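Local coordinates for cellulosomal scaffoldin anchoring protein C (Acetivibrio cellulolyticus, PDB 4UYP), which carries a cohesin domain that binds the dockerin of the adaptor scaffoldin ScaB, helping to attach the cellulosome to the bacterial cell surface, at residues S29-P42 against E69-R83. Residues are numbered along the deposited sequence; the frame is centred on the assembly and turned at random.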
ATOM      1  N   SER C  29      28.191   7.207   0.300  1.00 13.15           N
ATOM      2  CA  SER C  29      28.702   5.862   0.031  1.00 14.32           C
ATOM      3  C   SER C  29      27.875   5.097  -0.959  1.00 13.60           C
ATOM      4  O   SER C  29      28.297   4.044  -1.456  1.00 14.43           O
ATOM      5  CB  SER C  29      28.803   5.086   1.372  1.00 13.71           C
ATOM      6  OG  SER C  29      27.601   4.910   2.047  1.00 15.89           O
ATOM      7  N   GLY C  30      26.636   5.568  -1.166  1.00 12.40           N
ATOM      8  CA  GLY C  30      25.864   5.014  -2.292  1.00 11.65           C
ATOM      9  C   GLY C  30      24.712   4.102  -1.875  1.00 11.84           C
ATOM     10  O   GLY C  30      24.840   3.282  -0.939  1.00 12.68           O
ATOM     11  N   ILE C  31      23.597   4.230  -2.642  1.00 10.62           N
ATOM     12  CA  ILE C  31      22.498   3.288  -2.539  1.00 10.91           C
ATOM     13  C   ILE C  31      22.716   2.234  -3.617  1.00 10.95           C
ATOM     14  O   ILE C  31      22.817   2.588  -4.831  1.00 10.71           O
ATOM     15  CB  ILE C  31      21.139   4.008  -2.794  1.00 10.61           C
ATOM     16  CG1 ILE C  31      20.915   5.161  -1.787  1.00 10.88           C
ATOM     17  CG2 ILE C  31      20.041   2.942  -2.722  1.00 12.21           C
ATOM     18  CD1 ILE C  31      19.669   6.065  -2.183  1.00 11.17           C
ATOM     19  N   TYR C  32      22.897   0.978  -3.184  1.00 10.47           N
ATOM     20  CA  TYR C  32      23.128  -0.110  -4.122  1.00 10.11           C
ATOM     21  C   TYR C  32      21.832  -0.698  -4.700  1.00  9.61           C
ATOM     22  O   TYR C  32      21.843  -1.244  -5.809  1.00 10.09           O
ATOM     23  CB  TYR C  32      23.906  -1.177  -3.281  1.00 10.47           C
ATOM     24  CG  TYR C  32      24.377  -2.388  -4.033  1.00 10.04           C
ATOM     25  CD1 TYR C  32      25.320  -2.234  -5.088  1.00 10.82           C
ATOM     26  CD2 TYR C  32      23.923  -3.656  -3.765  1.00 11.48           C
ATOM     27  CE1 TYR C  32      25.813  -3.363  -5.742  1.00 12.37           C
ATOM     28  CE2 TYR C  32      24.427  -4.817  -4.405  1.00 10.96           C
ATOM     29  CZ  TYR C  32      25.353  -4.641  -5.404  1.00 11.79           C
ATOM     30  OH  TYR C  32      25.877  -5.724  -6.071  1.00 13.10           O
ATOM     31  N   ALA C  33      20.762  -0.727  -3.866  1.00  9.53           N
ATOM     32  CA  ALA C  33      19.512  -1.369  -4.367  1.00  9.89           C
ATOM     33  C   ALA C  33      18.386  -0.705  -3.600  1.00  9.86           C
ATOM     34  O   ALA C  33      18.500  -0.352  -2.448  1.00 11.02           O
ATOM     35  CB  ALA C  33      19.498  -2.882  -4.122  1.00 11.99           C
ATOM     36  N   LEU C  34      17.227  -0.569  -4.251  1.00  8.30           N
ATOM     37  CA  LEU C  34      16.035  -0.009  -3.576  1.00  8.53           C
ATOM     38  C   LEU C  34      14.836  -0.457  -4.352  1.00  8.50           C
ATOM     39  O   LEU C  34      14.853  -0.749  -5.560  1.00  8.20           O
ATOM     40  CB  LEU C  34      16.104   1.540  -3.512  1.00  8.26           C
ATOM     41  CG  LEU C  34      15.852   2.271  -4.851  1.00  7.79           C
ATOM     42  CD1 LEU C  34      14.363   2.724  -4.873  1.00  9.22           C
ATOM     43  CD2 LEU C  34      16.793   3.501  -4.904  1.00  9.19           C
ATOM     44  N   SER C  35      13.727  -0.536  -3.618  1.00  8.18           N
ATOM     45  CA  SER C  35      12.380  -0.562  -4.279  1.00  7.97           C
ATOM     46  C   SER C  35      11.561   0.584  -3.677  1.00  8.72           C
ATOM     47  O   SER C  35      11.750   0.978  -2.550  1.00  9.25           O
ATOM     48  CB  SER C  35      11.678  -1.903  -4.063  1.00  9.54           C
ATOM     49  OG  SER C  35      11.395  -2.094  -2.689  1.00 10.31           O
ATOM     50  N   PHE C  36      10.703   1.103  -4.543  1.00  9.29           N
ATOM     51  CA  PHE C  36       9.886   2.227  -4.118  1.00  9.24           C
ATOM     52  C   PHE C  36       8.507   2.005  -4.687  1.00  8.98           C
ATOM     53  O   PHE C  36       8.368   1.813  -5.907  1.00  9.28           O
ATOM     54  CB  PHE C  36      10.455   3.577  -4.637  1.00 10.32           C
ATOM     55  CG  PHE C  36       9.642   4.769  -4.205  1.00 12.60           C
ATOM     56  CD1 PHE C  36       9.779   5.182  -2.931  1.00 14.96           C
ATOM     57  CD2 PHE C  36       8.679   5.365  -5.062  1.00 17.75           C
ATOM     58  CE1 PHE C  36       9.056   6.187  -2.380  1.00 17.54           C
ATOM     59  CE2 PHE C  36       7.880   6.431  -4.459  1.00 16.45           C
ATOM     60  CZ  PHE C  36       8.157   6.767  -3.181  1.00 16.12           C
ATOM     61  N   ARG C  37       7.445   1.912  -3.856  1.00  8.37           N
ATOM     62  CA  ARG C  37       6.079   1.715  -4.381  1.00  9.17           C
ATOM     63  C   ARG C  37       5.183   2.793  -3.881  1.00  8.73           C
ATOM     64  O   ARG C  37       5.247   3.170  -2.704  1.00  9.27           O
ATOM     65  CB  ARG C  37       5.592   0.383  -3.838  1.00  9.21           C
ATOM     66  CG  ARG C  37       4.163   0.159  -4.370  1.00 12.26           C
ATOM     67  CD  ARG C  37       3.548  -1.193  -4.003  1.00 10.47           C
ATOM     68  NE  ARG C  37       4.324  -2.247  -4.585  1.00 10.41           N
ATOM     69  CZ  ARG C  37       3.853  -3.469  -4.625  1.00 11.14           C
ATOM     70  NH1 ARG C  37       2.655  -3.839  -4.145  1.00 11.28           N
ATOM     71  NH2 ARG C  37       4.572  -4.451  -5.169  1.00 10.68           N
ATOM     72  N   THR C  38       4.391   3.333  -4.802  1.00  9.74           N
ATOM     73  CA  THR C  38       3.345   4.365  -4.496  0.50  9.75           C
ATOM     74  C   THR C  38       2.002   3.738  -4.719  1.00  9.72           C
ATOM     75  O   THR C  38       1.768   3.050  -5.719  1.00 10.96           O
ATOM     76  CB  THR C  38       3.372   5.586  -5.487  0.50 10.02           C
ATOM     77  OG1 THR C  38       3.175   5.162  -6.818  0.50 10.41           O
ATOM     78  CG2 THR C  38       4.762   6.323  -5.365  0.50 10.16           C
ATOM     79  N   ASN C  39       1.026   4.018  -3.823  1.00  9.45           N
ATOM     80  CA  ASN C  39      -0.376   3.730  -4.142  1.00  9.23           C
ATOM     81  C   ASN C  39      -1.165   5.005  -4.483  1.00  8.85           C
ATOM     82  O   ASN C  39      -0.776   6.096  -4.130  1.00  9.98           O
ATOM     83  CB  ASN C  39      -1.035   3.051  -2.889  1.00 10.40           C
ATOM     84  CG  ASN C  39      -0.445   1.622  -2.664  1.00  9.46           C
ATOM     85  OD1 ASN C  39       0.433   1.483  -1.763  1.00 10.50           O
ATOM     86  ND2 ASN C  39      -0.843   0.668  -3.440  1.00  9.29           N
ATOM     87  N   PHE C  40      -2.259   4.660  -5.102  1.00  8.54           N
ATOM     88  CA  PHE C  40      -3.221   5.715  -5.521  1.00  8.39           C
ATOM     89  C   PHE C  40      -4.573   5.051  -5.722  1.00  9.88           C
ATOM     90  O   PHE C  40      -4.701   3.842  -5.918  1.00  9.87           O
ATOM     91  CB  PHE C  40      -2.779   6.369  -6.863  1.00  8.89           C
ATOM     92  CG  PHE C  40      -2.548   5.362  -8.002  1.00  8.10           C
ATOM     93  CD1 PHE C  40      -1.227   4.750  -8.144  1.00  8.36           C
ATOM     94  CD2 PHE C  40      -3.581   4.977  -8.951  1.00  8.88           C
ATOM     95  CE1 PHE C  40      -1.000   3.849  -9.206  1.00  8.98           C
ATOM     96  CE2 PHE C  40      -3.322   4.084  -9.985  1.00 10.58           C
ATOM     97  CZ  PHE C  40      -2.016   3.503 -10.107  1.00 10.38           C
ATOM     98  N   ASP C  41      -5.637   5.886  -5.639  1.00 10.31           N
ATOM     99  CA  ASP C  41      -6.964   5.424  -5.956  1.00 10.89           C
ATOM    100  C   ASP C  41      -7.239   5.257  -7.387  1.00 11.72           C
ATOM    101  O   ASP C  41      -7.157   6.265  -8.114  1.00  9.65           O
ATOM    102  CB  ASP C  41      -8.029   6.391  -5.283  1.00 11.55           C
ATOM    103  CG  ASP C  41      -9.444   5.942  -5.594  1.00 13.08           C
ATOM    104  OD1 ASP C  41      -9.773   5.318  -6.597  1.00 15.57           O
ATOM    105  OD2 ASP C  41     -10.309   6.596  -4.884  1.00 18.47           O
ATOM    106  N   PRO C  42      -7.329   4.029  -7.983  1.00 12.07           N
ATOM    107  CA  PRO C  42      -7.308   3.849  -9.390  1.00 12.13           C
ATOM    108  C   PRO C  42      -8.525   4.323 -10.178  1.00 11.05           C
ATOM    109  O   PRO C  42      -8.495   4.315 -11.397  1.00 14.21           O
ATOM    110  CB  PRO C  42      -7.051   2.301  -9.538  1.00 14.58           C
ATOM    111  CG  PRO C  42      -7.741   1.815  -8.333  1.00 13.85           C
ATOM    112  CD  PRO C  42      -7.487   2.727  -7.246  1.00 13.86           C
ATOM    113  N   GLU C  69      -5.412  -1.352 -12.201  1.00 13.27           N
ATOM    114  CA  GLU C  69      -6.608  -1.837 -11.594  0.50 13.96           C
ATOM    115  C   GLU C  69      -6.511  -1.869 -10.114  1.00 15.14           C
ATOM    116  O   GLU C  69      -7.490  -1.525  -9.395  1.00 17.17           O
ATOM    117  CB  GLU C  69      -6.930  -3.247 -12.159  0.50 15.32           C
ATOM    118  CG  GLU C  69      -7.350  -3.325 -13.627  0.50 16.69           C
ATOM    119  CD  GLU C  69      -6.294  -2.775 -14.585  0.50 21.51           C
ATOM    120  OE1 GLU C  69      -5.085  -3.232 -14.521  0.50 22.05           O
ATOM    121  OE2 GLU C  69      -6.632  -1.818 -15.334  0.50 23.30           O
ATOM    122  N   ASN C  70      -5.313  -2.171  -9.586  1.00 14.53           N
ATOM    123  CA  ASN C  70      -5.115  -2.283  -8.176  1.00 16.01           C
ATOM    124  C   ASN C  70      -4.541  -1.030  -7.508  1.00 15.98           C
ATOM    125  O   ASN C  70      -4.539  -0.876  -6.310  1.00 18.58           O
ATOM    126  CB  ASN C  70      -4.257  -3.494  -7.914  1.00 18.20           C
ATOM    127  CG  ASN C  70      -5.049  -4.795  -8.219  1.00 30.83           C
ATOM    128  OD1 ASN C  70      -6.256  -4.758  -8.352  1.00 30.69           O
ATOM    129  ND2 ASN C  70      -4.355  -5.888  -8.369  1.00 36.05           N
ATOM    130  N   GLY C  71      -4.096  -0.101  -8.281  1.00 11.12           N
ATOM    131  CA  GLY C  71      -3.685   1.182  -7.634  1.00 10.94           C
ATOM    132  C   GLY C  71      -2.263   1.236  -7.044  1.00  9.60           C
ATOM    133  O   GLY C  71      -2.023   1.760  -5.982  1.00  9.80           O
ATOM    134  N   PHE C  72      -1.296   0.642  -7.847  1.00  9.75           N
ATOM    135  CA  PHE C  72       0.084   0.900  -7.362  1.00 10.60           C
ATOM    136  C   PHE C  72       1.025   0.996  -8.573  1.00  9.45           C
ATOM    137  O   PHE C  72       0.780   0.550  -9.657  1.00  9.81           O
ATOM    138  CB  PHE C  72       0.614  -0.177  -6.367  1.00 10.60           C
ATOM    139  CG  PHE C  72       0.743  -1.555  -7.000  1.00 11.08           C
ATOM    140  CD1 PHE C  72       1.953  -1.978  -7.658  1.00 11.68           C
ATOM    141  CD2 PHE C  72      -0.284  -2.514  -6.934  1.00 12.40           C
ATOM    142  CE1 PHE C  72       2.032  -3.272  -8.214  1.00 13.50           C
ATOM    143  CE2 PHE C  72      -0.143  -3.807  -7.476  1.00 13.80           C
ATOM    144  CZ  PHE C  72       0.999  -4.202  -8.172  1.00 14.40           C
ATOM    145  N   ALA C  73       2.122   1.651  -8.244  1.00  9.68           N
ATOM    146  CA  ALA C  73       3.283   1.801  -9.147  1.00 10.20           C
ATOM    147  C   ALA C  73       4.512   1.482  -8.352  1.00  9.36           C
ATOM    148  O   ALA C  73       4.726   2.019  -7.281  1.00  9.70           O
ATOM    149  CB  ALA C  73       3.376   3.208  -9.724  1.00 10.54           C
ATOM    150  N   SER C  74       5.394   0.686  -8.964  1.00  9.63           N
ATOM    151  CA  SER C  74       6.638   0.190  -8.292  0.50  7.70           C
ATOM    152  C   SER C  74       7.824   0.472  -9.175  1.00  8.65           C
ATOM    153  O   SER C  74       7.743   0.344 -10.390  1.00  9.26           O
ATOM    154  CB  SER C  74       6.643  -1.317  -8.060  0.50  7.14           C
ATOM    155  OG  SER C  74       5.496  -1.709  -7.270  0.50  6.15           O
ATOM    156  N   MET C  75       8.901   0.830  -8.534  1.00  8.59           N
ATOM    157  CA  MET C  75      10.189   1.162  -9.202  0.50  7.85           C
ATOM    158  C   MET C  75      11.294   0.397  -8.456  1.00  8.87           C
ATOM    159  O   MET C  75      11.288   0.429  -7.218  1.00 10.25           O
ATOM    160  CB  MET C  75      10.419   2.706  -9.138  0.50  7.53           C
ATOM    161  CG  MET C  75       9.550   3.454 -10.192  0.50  7.99           C
ATOM    162  SD  MET C  75       8.679   4.859  -9.417  0.50  7.05           S
ATOM    163  CE  MET C  75       7.351   4.084  -8.436  0.50  7.16           C
ATOM    164  N   THR C  76      12.239  -0.161  -9.193  1.00  8.71           N
ATOM    165  CA  THR C  76      13.460  -0.696  -8.516  1.00  8.71           C
ATOM    166  C   THR C  76      14.695  -0.141  -9.155  1.00  9.98           C
ATOM    167  O   THR C  76      14.754   0.155 -10.356  1.00  9.54           O
ATOM    168  CB  THR C  76      13.600  -2.232  -8.542  1.00  9.62           C
ATOM    169  OG1 THR C  76      13.570  -2.749  -9.895  1.00 10.10           O
ATOM    170  CG2 THR C  76      12.391  -2.841  -7.790  1.00 10.49           C
ATOM    171  N   PHE C  77      15.728  -0.001  -8.310  1.00  9.29           N
ATOM    172  CA  PHE C  77      17.106   0.292  -8.766  1.00  8.43           C
ATOM    173  C   PHE C  77      18.019  -0.780  -8.231  1.00  9.61           C
ATOM    174  O   PHE C  77      17.921  -1.184  -7.050  1.00  9.57           O
ATOM    175  CB  PHE C  77      17.566   1.631  -8.206  1.00  9.27           C
ATOM    176  CG  PHE C  77      19.015   1.950  -8.507  1.00  9.51           C
ATOM    177  CD1 PHE C  77      19.429   2.297  -9.798  1.00 10.03           C
ATOM    178  CD2 PHE C  77      19.964   1.850  -7.510  1.00  9.39           C
ATOM    179  CE1 PHE C  77      20.755   2.594 -10.088  1.00 11.36           C
ATOM    180  CE2 PHE C  77      21.309   2.130  -7.787  1.00 10.08           C
ATOM    181  CZ  PHE C  77      21.703   2.493  -9.055  1.00 10.75           C
ATOM    182  N   GLU C  78      18.847  -1.344  -9.124  1.00  9.74           N
ATOM    183  CA  GLU C  78      19.878  -2.329  -8.729  1.00 10.33           C
ATOM    184  C   GLU C  78      21.175  -1.840  -9.358  1.00  9.93           C
ATOM    185  O   GLU C  78      21.288  -1.927 -10.621  1.00 10.36           O
ATOM    186  CB  GLU C  78      19.504  -3.687  -9.209  1.00 11.67           C
ATOM    187  CG  GLU C  78      18.155  -4.264  -8.657  1.00 11.50           C
ATOM    188  CD  GLU C  78      17.527  -5.311  -9.635  1.00 13.62           C
ATOM    189  OE1 GLU C  78      17.275  -4.978 -10.833  1.00 16.24           O
ATOM    190  OE2 GLU C  78      17.355  -6.427  -9.048  1.00 19.23           O
ATOM    191  N   ALA C  79      22.106  -1.315  -8.590  1.00  9.92           N
ATOM    192  CA  ALA C  79      23.395  -0.976  -9.171  1.00 10.52           C
ATOM    193  C   ALA C  79      24.073  -2.206  -9.717  1.00 10.57           C
ATOM    194  O   ALA C  79      23.822  -3.308  -9.260  1.00 11.66           O
ATOM    195  CB  ALA C  79      24.249  -0.390  -8.098  1.00 11.90           C
ATOM    196  N   PRO C  80      24.884  -2.011 -10.735  1.00 10.55           N
ATOM    197  CA  PRO C  80      25.668  -3.175 -11.191  1.00 11.21           C
ATOM    198  C   PRO C  80      26.640  -3.653 -10.099  1.00 12.45           C
ATOM    199  O   PRO C  80      26.963  -2.894  -9.164  1.00 13.83           O
ATOM    200  CB  PRO C  80      26.415  -2.567 -12.431  1.00 11.47           C
ATOM    201  CG  PRO C  80      26.584  -1.100 -12.065  1.00 11.43           C
ATOM    202  CD  PRO C  80      25.206  -0.773 -11.450  1.00 11.19           C
ATOM    203  N   VAL C  81      27.134  -4.869 -10.349  1.00 15.06           N
ATOM    204  CA  VAL C  81      27.907  -5.541  -9.274  0.50 17.08           C
ATOM    205  C   VAL C  81      29.202  -4.873  -8.949  1.00 19.56           C
ATOM    206  O   VAL C  81      29.717  -5.007  -7.821  1.00 21.74           O
ATOM    207  CB  VAL C  81      28.224  -7.009  -9.535  0.50 18.14           C
ATOM    208  CG1 VAL C  81      28.618  -7.698  -8.216  0.50 17.99           C
ATOM    209  CG2 VAL C  81      27.037  -7.701 -10.058  0.50 17.98           C
ATOM    210  N   ASP C  82      29.757  -4.100  -9.887  1.00 16.79           N
ATOM    211  CA  ASP C  82      30.925  -3.267  -9.664  1.00 15.90           C
ATOM    212  C   ASP C  82      30.699  -1.901  -9.171  1.00 20.52           C
ATOM    213  O   ASP C  82      31.609  -1.064  -9.102  1.00 24.17           O
ATOM    214  CB  ASP C  82      31.825  -3.263 -10.930  1.00 17.56           C
ATOM    215  CG  ASP C  82      31.114  -2.692 -12.186  1.00 21.56           C
ATOM    216  OD1 ASP C  82      29.866  -2.338 -12.063  1.00 18.65           O
ATOM    217  OD2 ASP C  82      31.731  -2.535 -13.280  1.00 19.48           O
ATOM    218  N   ARG C  83      29.418  -1.565  -8.812  1.00 17.29           N
ATOM    219  CA  ARG C  83      29.082  -0.250  -8.466  1.00 19.51           C
ATOM    220  C   ARG C  83      29.518   0.807  -9.527  1.00 19.38           C
ATOM    221  O   ARG C  83      29.631   2.022  -9.161  1.00 27.37           O
ATOM    222  CB  ARG C  83      29.619   0.115  -7.092  1.00 21.65           C
ATOM    223  CG  ARG C  83      29.233  -0.701  -5.963  1.00 22.93           C
ATOM    224  CD  ARG C  83      29.503   0.392  -4.874  1.00 30.56           C
ATOM    225  NE  ARG C  83      28.903  -0.069  -3.761  1.00 27.29           N
ATOM    226  CZ  ARG C  83      27.918   0.222  -2.923  1.00 18.64           C
ATOM    227  NH1 ARG C  83      27.474  -0.939  -2.451  1.00 17.56           N
ATOM    228  NH2 ARG C  83      27.462   1.363  -2.348  1.00 21.58           N
TER
HETATM  229  O   HOH W   1      28.636  -5.442  -5.548  1.00 17.68           O
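The guanidinium of R37 lies flat on one face of the F72 ring: the planes are 9° apart, and R37 CZ stands over the face, 4.2 Å from the F72 ring centroid, which identifies a cation-pi stack. F72 is brought under the arginine by a chi1 of 64°, with CG between its backbone N and carbonyl carbon. On the reverse side of the strands, one face of the F40 ring rests on G71, whose CA is 3.8 Å from the F40 centroid, a CH-pi contact; A73 N lies at that ring's edge. The F36 ring meets M75 CE at its edge in the modelled conformer, and the F77 ring edge faces I31 O, with F77 CE2 3.3 Å from that oxygen. R83 NH1 comes 3.6 Å from Y32 CD1, oblique to the ring although the two planes are nearly parallel.

Between these groups, strands 33-39 and 72-78 run antiparallel (167°), with paired backbone bonds at L34-F77, F36-M75 and T38-A73. Beyond the last hydrogen-bonded pair, G71 O is gripped from opposite faces of its carbonyl plane, by N39 ND2 at 3.0 Å and by F40 N; N39 OD1 accepts from N115 ND2. At the other end A79 N donates to Y32 O (2.8 Å), nearly straight, and R83 NH2 reaches S29 O (2.9 Å) with a more bent geometry.

The face bearing R37, F72, S74 and E78 meets the ScaB dockerin: R37 NH2 and, in its modelled conformer, S74 OG bond to V25 O and L26 O of that chain respectively, and E78 forms a salt bridge with its R22. Within the cohesin beta-sandwich, strand 109-122 flanks 33-39 and strand 62-67 flanks 72-78, while L34, T38, M75 and F77 turn inward onto strand 91-100.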